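Local coordinates for protein carbonic anhydrase (Porphyridium purpureum, PDB 1DDZ) that probably catalyses the reversible hydration of carbon dioxide to hydrogencarbonate, using zinc as its cofactor, at residues 231-234 with 235-238; 198-202 with 203-207; 187-190 with 191-195. One frame throughout, in Å; residues are numbered along the deposited sequence.

Contact 1. Residues 231-234 with 235-238; sequences SDDI and SKFY
Asp233 OD1 is held by more than one group. Ser235 OG donates a short hydrogen bond of 2.5 Å to Asp233 OD1, on the syn lone pair, the side of the other oxygen. Ser235 N adds a weak bond to the same atom, and Ser143 OG of the second subunit bonds to it as well. A further weak bond runs from Lys236 N to Asp233 OD2, at 3.5 Å. A chi1 of -178° swings the Asp233 carboxylate forward, alongside these two successive N-H groups. The extended Lys236 chain starts beside it, Lys236 CG lying 3.6 Å from Asp233 OD2, but Lys236 NZ does not reach the carboxylate; any attraction between the charges is probably modest.

The backbone turn itself is closed by Phe237 N, which bonds to Ile234 O at 3.0 Å. Ile234 O also lies at the edge of the Tyr238 ring, 3.2 Å from Tyr238 CD1. Ile234 crosses Phe237 at about a right angle, its CG2 in plane at the ring edge, while Lys236 CG lies over the centre of one ring face. Ile234 CD1 touches Tyr238 CE1; the OH of that tyrosine bonds to Glu175 of the second subunit. Ser231 OG accepts from Asp233 N in an ST turn, after which Phe237 N to Ile234 O and Tyr238 N to Ser235 O close two overlapping type I beta turns, 234-237 and 235-238.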
ATOM      1  N   SER A 231      -3.660  -9.847  23.546  1.00 12.49           N
ATOM      2  CA  SER A 231      -3.244  -8.458  23.402  1.00 12.60           C
ATOM      3  C   SER A 231      -1.847  -8.433  22.832  1.00 16.61           C
ATOM      4  O   SER A 231      -0.992  -9.260  23.183  1.00 18.18           O
ATOM      5  CB  SER A 231      -3.226  -7.720  24.739  1.00 12.33           C
ATOM      6  OG  SER A 231      -2.552  -6.472  24.610  1.00 18.96           O
ATOM      7  N   ASP A 232      -1.618  -7.498  21.927  1.00 16.98           N
ATOM      8  CA  ASP A 232      -0.322  -7.356  21.309  1.00 15.03           C
ATOM      9  C   ASP A 232       0.348  -6.138  21.919  1.00 16.19           C
ATOM     10  O   ASP A 232       1.403  -5.734  21.482  1.00 15.95           O
ATOM     11  CB  ASP A 232      -0.453  -7.212  19.795  1.00 15.15           C
ATOM     12  CG  ASP A 232       0.873  -7.343  19.092  1.00 17.15           C
ATOM     13  OD1 ASP A 232       1.714  -8.073  19.611  1.00 24.38           O
ATOM     14  OD2 ASP A 232       1.088  -6.722  18.034  1.00 25.13           O
ATOM     15  N   ASP A 233      -0.199  -5.659  23.027  1.00 14.51           N
ATOM     16  CA  ASP A 233       0.331  -4.495  23.714  1.00 15.55           C
ATOM     17  C   ASP A 233       1.693  -4.653  24.392  1.00 17.33           C
ATOM     18  O   ASP A 233       1.949  -5.645  25.074  1.00 15.10           O
ATOM     19  CB  ASP A 233      -0.657  -4.049  24.775  1.00 18.30           C
ATOM     20  CG  ASP A 233      -0.192  -2.816  25.502  1.00 25.30           C
ATOM     21  OD1 ASP A 233      -0.141  -1.762  24.851  1.00 29.75           O
ATOM     22  OD2 ASP A 233       0.162  -2.896  26.699  1.00 29.72           O
ATOM     23  N   ILE A 234       2.569  -3.670  24.204  1.00 15.87           N
ATOM     24  CA  ILE A 234       3.870  -3.670  24.860  1.00 16.07           C
ATOM     25  C   ILE A 234       4.107  -2.325  25.517  1.00 15.56           C
ATOM     26  O   ILE A 234       5.145  -2.127  26.124  1.00 19.04           O
ATOM     27  CB  ILE A 234       5.065  -3.952  23.913  1.00 13.42           C
ATOM     28  CG1 ILE A 234       5.155  -2.882  22.831  1.00 17.51           C
ATOM     29  CG2 ILE A 234       5.006  -5.361  23.360  1.00 12.17           C
ATOM     30  CD1 ILE A 234       6.480  -2.886  22.084  1.00 16.06           C
ATOM     31  N   SER A 235       3.160  -1.396  25.416  1.00 16.28           N
ATOM     32  CA  SER A 235       3.336  -0.081  26.036  1.00 19.15           C
ATOM     33  C   SER A 235       3.444  -0.178  27.561  1.00 18.29           C
ATOM     34  O   SER A 235       3.996   0.702  28.216  1.00 18.83           O
ATOM     35  CB  SER A 235       2.205   0.868  25.664  1.00 20.62           C
ATOM     36  OG  SER A 235       0.968   0.258  25.892  1.00 22.13           O
ATOM     37  N   LYS A 236       2.903  -1.259  28.112  1.00 19.62           N
ATOM     38  CA  LYS A 236       2.956  -1.520  29.548  1.00 21.99           C
ATOM     39  C   LYS A 236       4.396  -1.725  30.028  1.00 24.19           C
ATOM     40  O   LYS A 236       4.679  -1.610  31.220  1.00 28.74           O
ATOM     41  CB  LYS A 236       2.136  -2.762  29.887  1.00 21.25           C
ATOM     42  CG  LYS A 236       2.550  -4.004  29.110  1.00 20.57           C
ATOM     43  CD  LYS A 236       1.717  -5.218  29.517  1.00 17.63           C
ATOM     44  CE  LYS A 236       2.104  -6.452  28.744  1.00 20.46           C
ATOM     45  NZ  LYS A 236       1.295  -7.630  29.150  1.00 21.77           N
ATOM     46  N   PHE A 237       5.287  -2.087  29.109  1.00 23.75           N
ATOM     47  CA  PHE A 237       6.692  -2.282  29.442  1.00 21.45           C
ATOM     48  C   PHE A 237       7.458  -0.979  29.311  1.00 22.40           C
ATOM     49  O   PHE A 237       8.601  -0.910  29.748  1.00 23.63           O
ATOM     50  CB  PHE A 237       7.351  -3.283  28.491  1.00 19.67           C
ATOM     51  CG  PHE A 237       6.678  -4.621  28.442  1.00 19.42           C
ATOM     52  CD1 PHE A 237       6.163  -5.109  27.248  1.00 18.05           C
ATOM     53  CD2 PHE A 237       6.575  -5.405  29.575  1.00 19.82           C
ATOM     54  CE1 PHE A 237       5.562  -6.361  27.180  1.00 16.55           C
ATOM     55  CE2 PHE A 237       5.971  -6.670  29.519  1.00 22.76           C
ATOM     56  CZ  PHE A 237       5.461  -7.142  28.309  1.00 17.65           C
ATOM     57  N   TYR A 238       6.847   0.048  28.720  1.00 22.88           N
ATOM     58  CA  TYR A 238       7.548   1.314  28.500  1.00 22.85           C
ATOM     59  C   TYR A 238       6.900   2.562  29.012  1.00 25.24           C
ATOM     60  O   TYR A 238       7.500   3.624  28.953  1.00 24.96           O
ATOM     61  CB  TYR A 238       7.797   1.521  27.017  1.00 18.86           C
ATOM     62  CG  TYR A 238       8.616   0.419  26.433  1.00 21.60           C
ATOM     63  CD1 TYR A 238       8.006  -0.666  25.781  1.00 20.05           C
ATOM     64  CD2 TYR A 238      10.003   0.414  26.584  1.00 18.90           C
ATOM     65  CE1 TYR A 238       8.773  -1.746  25.302  1.00 18.60           C
ATOM     66  CE2 TYR A 238      10.767  -0.643  26.112  1.00 16.61           C
ATOM     67  CZ  TYR A 238      10.158  -1.717  25.478  1.00 17.21           C
ATOM     68  OH  TYR A 238      11.022  -2.706  25.072  1.00 21.76           O
TER

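Contact 2. Residues 198-202 with 203-207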
ATOM      1  N   GLN A 198      -7.108  -6.027  17.253  1.00 10.62           N
ATOM      2  CA  GLN A 198      -6.765  -5.602  18.615  1.00 14.41           C
ATOM      3  C   GLN A 198      -7.928  -4.797  19.234  1.00 14.63           C
ATOM      4  O   GLN A 198      -8.327  -5.045  20.366  1.00 15.73           O
ATOM      5  CB  GLN A 198      -5.462  -4.791  18.650  1.00 10.71           C
ATOM      6  CG  GLN A 198      -4.209  -5.646  18.452  1.00  7.82           C
ATOM      7  CD  GLN A 198      -3.995  -6.689  19.565  1.00 10.12           C
ATOM      8  OE1 GLN A 198      -3.745  -6.341  20.704  1.00 16.05           O
ATOM      9  NE2 GLN A 198      -4.049  -7.965  19.215  1.00  7.00           N
ATOM     10  N   ASP A 199      -8.534  -3.908  18.459  1.00 13.43           N
ATOM     11  CA  ASP A 199      -9.663  -3.129  18.955  1.00 14.47           C
ATOM     12  C   ASP A 199     -10.843  -4.038  19.291  1.00  9.38           C
ATOM     13  O   ASP A 199     -11.405  -3.966  20.361  1.00 13.39           O
ATOM     14  CB  ASP A 199     -10.099  -2.101  17.909  1.00 16.22           C
ATOM     15  CG  ASP A 199      -9.134  -0.965  17.768  1.00 14.76           C
ATOM     16  OD1 ASP A 199      -8.365  -0.686  18.713  1.00 18.96           O
ATOM     17  OD2 ASP A 199      -9.169  -0.334  16.697  1.00 25.20           O
ATOM     18  N   ALA A 200     -11.184  -4.929  18.375  1.00 10.77           N
ATOM     19  CA  ALA A 200     -12.284  -5.855  18.577  1.00 11.86           C
ATOM     20  C   ALA A 200     -12.088  -6.639  19.849  1.00 16.82           C
ATOM     21  O   ALA A 200     -13.006  -6.742  20.668  1.00 22.30           O
ATOM     22  CB  ALA A 200     -12.404  -6.810  17.396  1.00  9.95           C
ATOM     23  N   TRP A 201     -10.890  -7.187  20.029  1.00 18.14           N
ATOM     24  CA  TRP A 201     -10.586  -7.978  21.213  1.00 14.95           C
ATOM     25  C   TRP A 201     -10.635  -7.146  22.478  1.00 14.82           C
ATOM     26  O   TRP A 201     -11.114  -7.617  23.508  1.00 14.41           O
ATOM     27  CB  TRP A 201      -9.243  -8.665  21.063  1.00 15.82           C
ATOM     28  CG  TRP A 201      -9.309  -9.870  20.208  1.00  8.80           C
ATOM     29  CD1 TRP A 201     -10.439 -10.521  19.802  1.00 10.36           C
ATOM     30  CD2 TRP A 201      -8.202 -10.588  19.654  1.00  8.65           C
ATOM     31  NE1 TRP A 201     -10.100 -11.601  19.032  1.00 10.96           N
ATOM     32  CE2 TRP A 201      -8.733 -11.667  18.924  1.00  7.80           C
ATOM     33  CE3 TRP A 201      -6.810 -10.422  19.707  1.00  7.00           C
ATOM     34  CZ2 TRP A 201      -7.914 -12.585  18.236  1.00 10.65           C
ATOM     35  CZ3 TRP A 201      -5.997 -11.335  19.024  1.00  7.00           C
ATOM     36  CH2 TRP A 201      -6.553 -12.402  18.299  1.00  8.23           C
ATOM     37  N   ASP A 202     -10.173  -5.899  22.399  1.00 17.90           N
ATOM     38  CA  ASP A 202     -10.232  -5.008  23.553  1.00 22.07           C
ATOM     39  C   ASP A 202     -11.718  -4.758  23.922  1.00 26.63           C
ATOM     40  O   ASP A 202     -12.065  -4.645  25.103  1.00 29.11           O
ATOM     41  CB  ASP A 202      -9.514  -3.671  23.282  1.00 22.17           C
ATOM     42  CG  ASP A 202      -7.994  -3.788  23.322  1.00 27.56           C
ATOM     43  OD1 ASP A 202      -7.470  -4.887  23.631  1.00 34.00           O
ATOM     44  OD2 ASP A 202      -7.313  -2.775  23.038  1.00 24.59           O
ATOM     45  N   ALA A 203     -12.590  -4.697  22.917  1.00 27.27           N
ATOM     46  CA  ALA A 203     -14.018  -4.478  23.136  1.00 27.83           C
ATOM     47  C   ALA A 203     -14.737  -5.784  23.460  1.00 30.50           C
ATOM     48  O   ALA A 203     -15.965  -5.834  23.497  1.00 33.13           O
ATOM     49  CB  ALA A 203     -14.640  -3.835  21.917  1.00 29.49           C
ATOM     50  N   GLY A 204     -13.969  -6.845  23.683  1.00 29.78           N
ATOM     51  CA  GLY A 204     -14.554  -8.127  24.012  1.00 28.07           C
ATOM     52  C   GLY A 204     -15.378  -8.775  22.921  1.00 29.34           C
ATOM     53  O   GLY A 204     -16.243  -9.603  23.216  1.00 32.19           O
ATOM     54  N   GLN A 205     -15.128  -8.410  21.668  1.00 29.98           N
ATOM     55  CA  GLN A 205     -15.862  -8.998  20.544  1.00 28.86           C
ATOM     56  C   GLN A 205     -15.336 -10.407  20.263  1.00 26.90           C
ATOM     57  O   GLN A 205     -14.126 -10.627  20.201  1.00 28.09           O
ATOM     58  CB  GLN A 205     -15.736  -8.115  19.288  1.00 27.73           C
ATOM     59  CG  GLN A 205     -16.329  -8.727  18.022  1.00 25.18           C
ATOM     60  CD  GLN A 205     -16.354  -7.750  16.886  1.00 24.22           C
ATOM     61  OE1 GLN A 205     -16.228  -6.543  17.103  1.00 28.28           O
ATOM     62  NE2 GLN A 205     -16.519  -8.249  15.667  1.00 15.36           N
ATOM     63  N   GLU A 206     -16.256 -11.342  20.067  1.00 25.03           N
ATOM     64  CA  GLU A 206     -15.921 -12.731  19.797  1.00 26.76           C
ATOM     65  C   GLU A 206     -15.314 -12.796  18.401  1.00 25.89           C
ATOM     66  O   GLU A 206     -16.014 -12.566  17.410  1.00 23.00           O
ATOM     67  CB  GLU A 206     -17.195 -13.564  19.831  1.00 35.22           C
ATOM     68  CG  GLU A 206     -17.010 -14.982  20.302  1.00 43.03           C
ATOM     69  CD  GLU A 206     -17.197 -15.139  21.813  1.00 49.10           C
ATOM     70  OE1 GLU A 206     -16.809 -14.231  22.588  1.00 47.32           O
ATOM     71  OE2 GLU A 206     -17.741 -16.189  22.222  1.00 53.49           O
ATOM     72  N   LEU A 207     -14.024 -13.112  18.319  1.00 21.18           N
ATOM     73  CA  LEU A 207     -13.337 -13.161  17.031  1.00 19.34           C
ATOM     74  C   LEU A 207     -12.083 -14.027  17.089  1.00 17.61           C
ATOM     75  O   LEU A 207     -11.072 -13.662  17.725  1.00 17.08           O
ATOM     76  CB  LEU A 207     -12.953 -11.730  16.585  1.00 17.23           C
ATOM     77  CG  LEU A 207     -12.239 -11.485  15.244  1.00 15.27           C
ATOM     78  CD1 LEU A 207     -13.111 -11.955  14.088  1.00  8.48           C
ATOM     79  CD2 LEU A 207     -11.942 -10.003  15.098  1.00 13.56           C
TER
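Backbone bonds join Ala200 and Trp201 to the residues that follow the helix. Ala203 N still makes the helical bond to Asp199 O, at 2.9 Å. After it the chain leaves the helix by a Schellman motif: Gln205 N reaches back to Ala200 O at 2.9 Å, and Gly204 N to Trp201 O at 3.0 Å. Gly204, the C-prime residue, has a positive phi, 66°, a conformation glycine adopts more readily than residues with a CB.

One side-chain bond spans the turn. Trp201 NE1 donates to Leu207 O over 2.6 Å, and both groups are well turned for it: the oxygen sits in the plane of the indole, and the donor lies in the carbonyl plane on a lone pair. Gln205 O also lies at this ring edge, in plane, 3.7 Å from Trp201 CD1.

Two apolar pairs involve Leu207: its CD2 meets Ala200 CB at 4.0 Å, and its CB lies 4.3 Å from Trp201 CD1. Gln205 OE1 is a polar atom set beside the Ala200 methyl; the extended glutamine chain carries its amide past Ala200 CB, and NE2 makes a weak bond to Val117 O.

Chemically, the buried indole N-H is satisfied by a main-chain oxygen just ahead of strand 208-214, and the carbonyls of Asp199, Ala200 and Trp201 are met by the N-H groups of Ala203, Gln205 and Gly204, consistent with a defined helix end directly before that strand.

Contact 3. Residues 187-190 with 191-195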
ATOM      1  N   GLN A 187       1.255 -14.798   8.763  1.00 11.24           N
ATOM      2  CA  GLN A 187       0.097 -13.995   8.377  1.00 11.13           C
ATOM      3  C   GLN A 187      -0.946 -13.997   9.519  1.00  7.98           C
ATOM      4  O   GLN A 187      -1.513 -12.962   9.841  1.00 13.52           O
ATOM      5  CB  GLN A 187      -0.497 -14.478   7.039  1.00  9.60           C
ATOM      6  CG  GLN A 187       0.501 -14.543   5.855  1.00  7.00           C
ATOM      7  CD  GLN A 187       1.500 -13.391   5.821  1.00  7.00           C
ATOM      8  OE1 GLN A 187       1.127 -12.232   5.901  1.00  7.00           O
ATOM      9  NE2 GLN A 187       2.786 -13.717   5.744  1.00 13.45           N
ATOM     10  N   VAL A 188      -1.152 -15.136  10.172  1.00  8.27           N
ATOM     11  CA  VAL A 188      -2.077 -15.210  11.302  1.00  7.00           C
ATOM     12  C   VAL A 188      -1.612 -14.218  12.356  1.00 10.83           C
ATOM     13  O   VAL A 188      -2.409 -13.471  12.929  1.00  9.75           O
ATOM     14  CB  VAL A 188      -2.122 -16.623  11.893  1.00  7.68           C
ATOM     15  CG1 VAL A 188      -2.800 -16.619  13.273  1.00  7.00           C
ATOM     16  CG2 VAL A 188      -2.886 -17.526  10.953  1.00  7.00           C
ATOM     17  N   HIS A 189      -0.307 -14.179  12.598  1.00 11.27           N
ATOM     18  CA  HIS A 189       0.233 -13.224  13.557  1.00 11.90           C
ATOM     19  C   HIS A 189      -0.156 -11.791  13.152  1.00  8.31           C
ATOM     20  O   HIS A 189      -0.556 -10.964  13.990  1.00  9.11           O
ATOM     21  CB  HIS A 189       1.768 -13.312  13.611  1.00 13.81           C
ATOM     22  CG  HIS A 189       2.396 -12.234  14.456  1.00 20.77           C
ATOM     23  ND1 HIS A 189       2.793 -11.017  13.938  1.00 23.72           N
ATOM     24  CD2 HIS A 189       2.611 -12.165  15.790  1.00 16.79           C
ATOM     25  CE1 HIS A 189       3.211 -10.238  14.927  1.00 27.94           C
ATOM     26  NE2 HIS A 189       3.110 -10.918  16.055  1.00 22.77           N
ATOM     27  N   ASN A 190       0.038 -11.486  11.876  1.00  8.84           N
ATOM     28  CA  ASN A 190      -0.264 -10.164  11.339  1.00  7.56           C
ATOM     29  C   ASN A 190      -1.751  -9.819  11.471  1.00 10.55           C
ATOM     30  O   ASN A 190      -2.099  -8.696  11.829  1.00  7.94           O
ATOM     31  CB  ASN A 190       0.211 -10.065   9.889  1.00  9.09           C
ATOM     32  CG  ASN A 190       1.725 -10.046   9.783  1.00 13.85           C
ATOM     33  OD1 ASN A 190       2.426  -9.963  10.803  1.00 14.08           O
ATOM     34  ND2 ASN A 190       2.239 -10.093   8.569  1.00  7.83           N
ATOM     35  N   VAL A 191      -2.628 -10.785  11.218  1.00  7.71           N
ATOM     36  CA  VAL A 191      -4.056 -10.517  11.357  1.00  9.39           C
ATOM     37  C   VAL A 191      -4.382 -10.128  12.805  1.00 12.24           C
ATOM     38  O   VAL A 191      -5.046  -9.125  13.041  1.00 12.22           O
ATOM     39  CB  VAL A 191      -4.884 -11.728  10.939  1.00  7.37           C
ATOM     40  CG1 VAL A 191      -6.335 -11.500  11.290  1.00 10.25           C
ATOM     41  CG2 VAL A 191      -4.727 -11.978   9.449  1.00  7.00           C
ATOM     42  N   CYS A 192      -3.858 -10.890  13.772  1.00 15.09           N
ATOM     43  CA  CYS A 192      -4.101 -10.628  15.202  1.00  9.69           C
ATOM     44  C   CYS A 192      -3.544  -9.313  15.664  1.00  9.87           C
ATOM     45  O   CYS A 192      -4.077  -8.714  16.601  1.00  7.00           O
ATOM     46  CB  CYS A 192      -3.499 -11.716  16.096  1.00  7.20           C
ATOM     47  SG  CYS A 192      -4.042 -13.365  15.724  1.00 11.57           S
ATOM     48  N   ALA A 193      -2.443  -8.902  15.038  1.00 10.55           N
ATOM     49  CA  ALA A 193      -1.755  -7.669  15.369  1.00  8.06           C
ATOM     50  C   ALA A 193      -2.368  -6.399  14.771  1.00 10.46           C
ATOM     51  O   ALA A 193      -2.004  -5.305  15.204  1.00  9.35           O
ATOM     52  CB  ALA A 193      -0.266  -7.780  14.986  1.00 12.48           C
ATOM     53  N   THR A 194      -3.292  -6.526  13.811  1.00  8.58           N
ATOM     54  CA  THR A 194      -3.924  -5.345  13.206  1.00  9.56           C
ATOM     55  C   THR A 194      -4.678  -4.547  14.255  1.00 10.76           C
ATOM     56  O   THR A 194      -5.173  -5.116  15.245  1.00 12.67           O
ATOM     57  CB  THR A 194      -4.964  -5.708  12.117  1.00  7.11           C
ATOM     58  OG1 THR A 194      -6.016  -6.475  12.710  1.00  7.00           O
ATOM     59  CG2 THR A 194      -4.316  -6.479  10.956  1.00  7.35           C
ATOM     60  N   SER A 195      -4.829  -3.247  14.014  1.00 12.07           N
ATOM     61  CA  SER A 195      -5.573  -2.385  14.935  1.00 10.50           C
ATOM     62  C   SER A 195      -7.024  -2.904  15.027  1.00 11.78           C
ATOM     63  O   SER A 195      -7.636  -2.940  16.079  1.00 10.95           O
ATOM     64  CB  SER A 195      -5.551  -0.938  14.422  1.00  9.63           C
ATOM     65  OG  SER A 195      -5.927  -0.868  13.053  1.00 11.14           O
TER
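Val191 on Gln187 and Cys192 on Val188 are i to i+4 helical neighbours in the buried last turns of helix 172-193, just before an N-cap starts helix 195-202. Val191 N bonds to Gln187 O at 2.8 Å and Cys192 N to Val188 O at 3.1 Å. At Ala193 the bond from its N to His189 O persists, and a weak second one to Asn190 O joins it. Val191 CG2 lies 3.4 Å from Gln187 O, and the valine side chain rests on Ile125 and Val127 of the sheet. Gln187 OE1 and Asn190 ND2 hold the backbone of Cys102.

Thr194 makes the corner. With chi1 at 62°, its OG1 sits between the backbone N and carbonyl carbon, where it reaches both back, to Val191 O, and forward, to cap Val197 N. Thr194 OG1 donates to Val191 O at 2.8 Å. Val191 O thus takes two bonds, the other from Thr194 N. Replacing Thr194 by an alanine would remove OG1 and CG2, and would probably leave Val197 N without its cap and Val191 O with a single donor from this corner. Thr194 CG2 lies 3.3 Å from Asn190 O.

From the N terminus the order is contact 3, then contact 2, then contact 1; they run in series, each local, two helix ends and a pair of turns in a loop, and none nests in or crosses another. Contact 3 ends helix 172-193, contact 2 ends helix 195-202, and contact 1 lies beyond strands 208-214 and 222-227 in the long loop before helix 266-279. Gln198 joins all three: its NE2 probably bonds to Cys192 O and its OE1 to Asp232 N. Trp201 packs on Cys192 SG, and Asp232 OD2 on Ala193 CB. The loop after the sheet is thereby drawn onto the junction of the two helices, and all three contacts reach the second subunit, contact 2 by packing of Asp202.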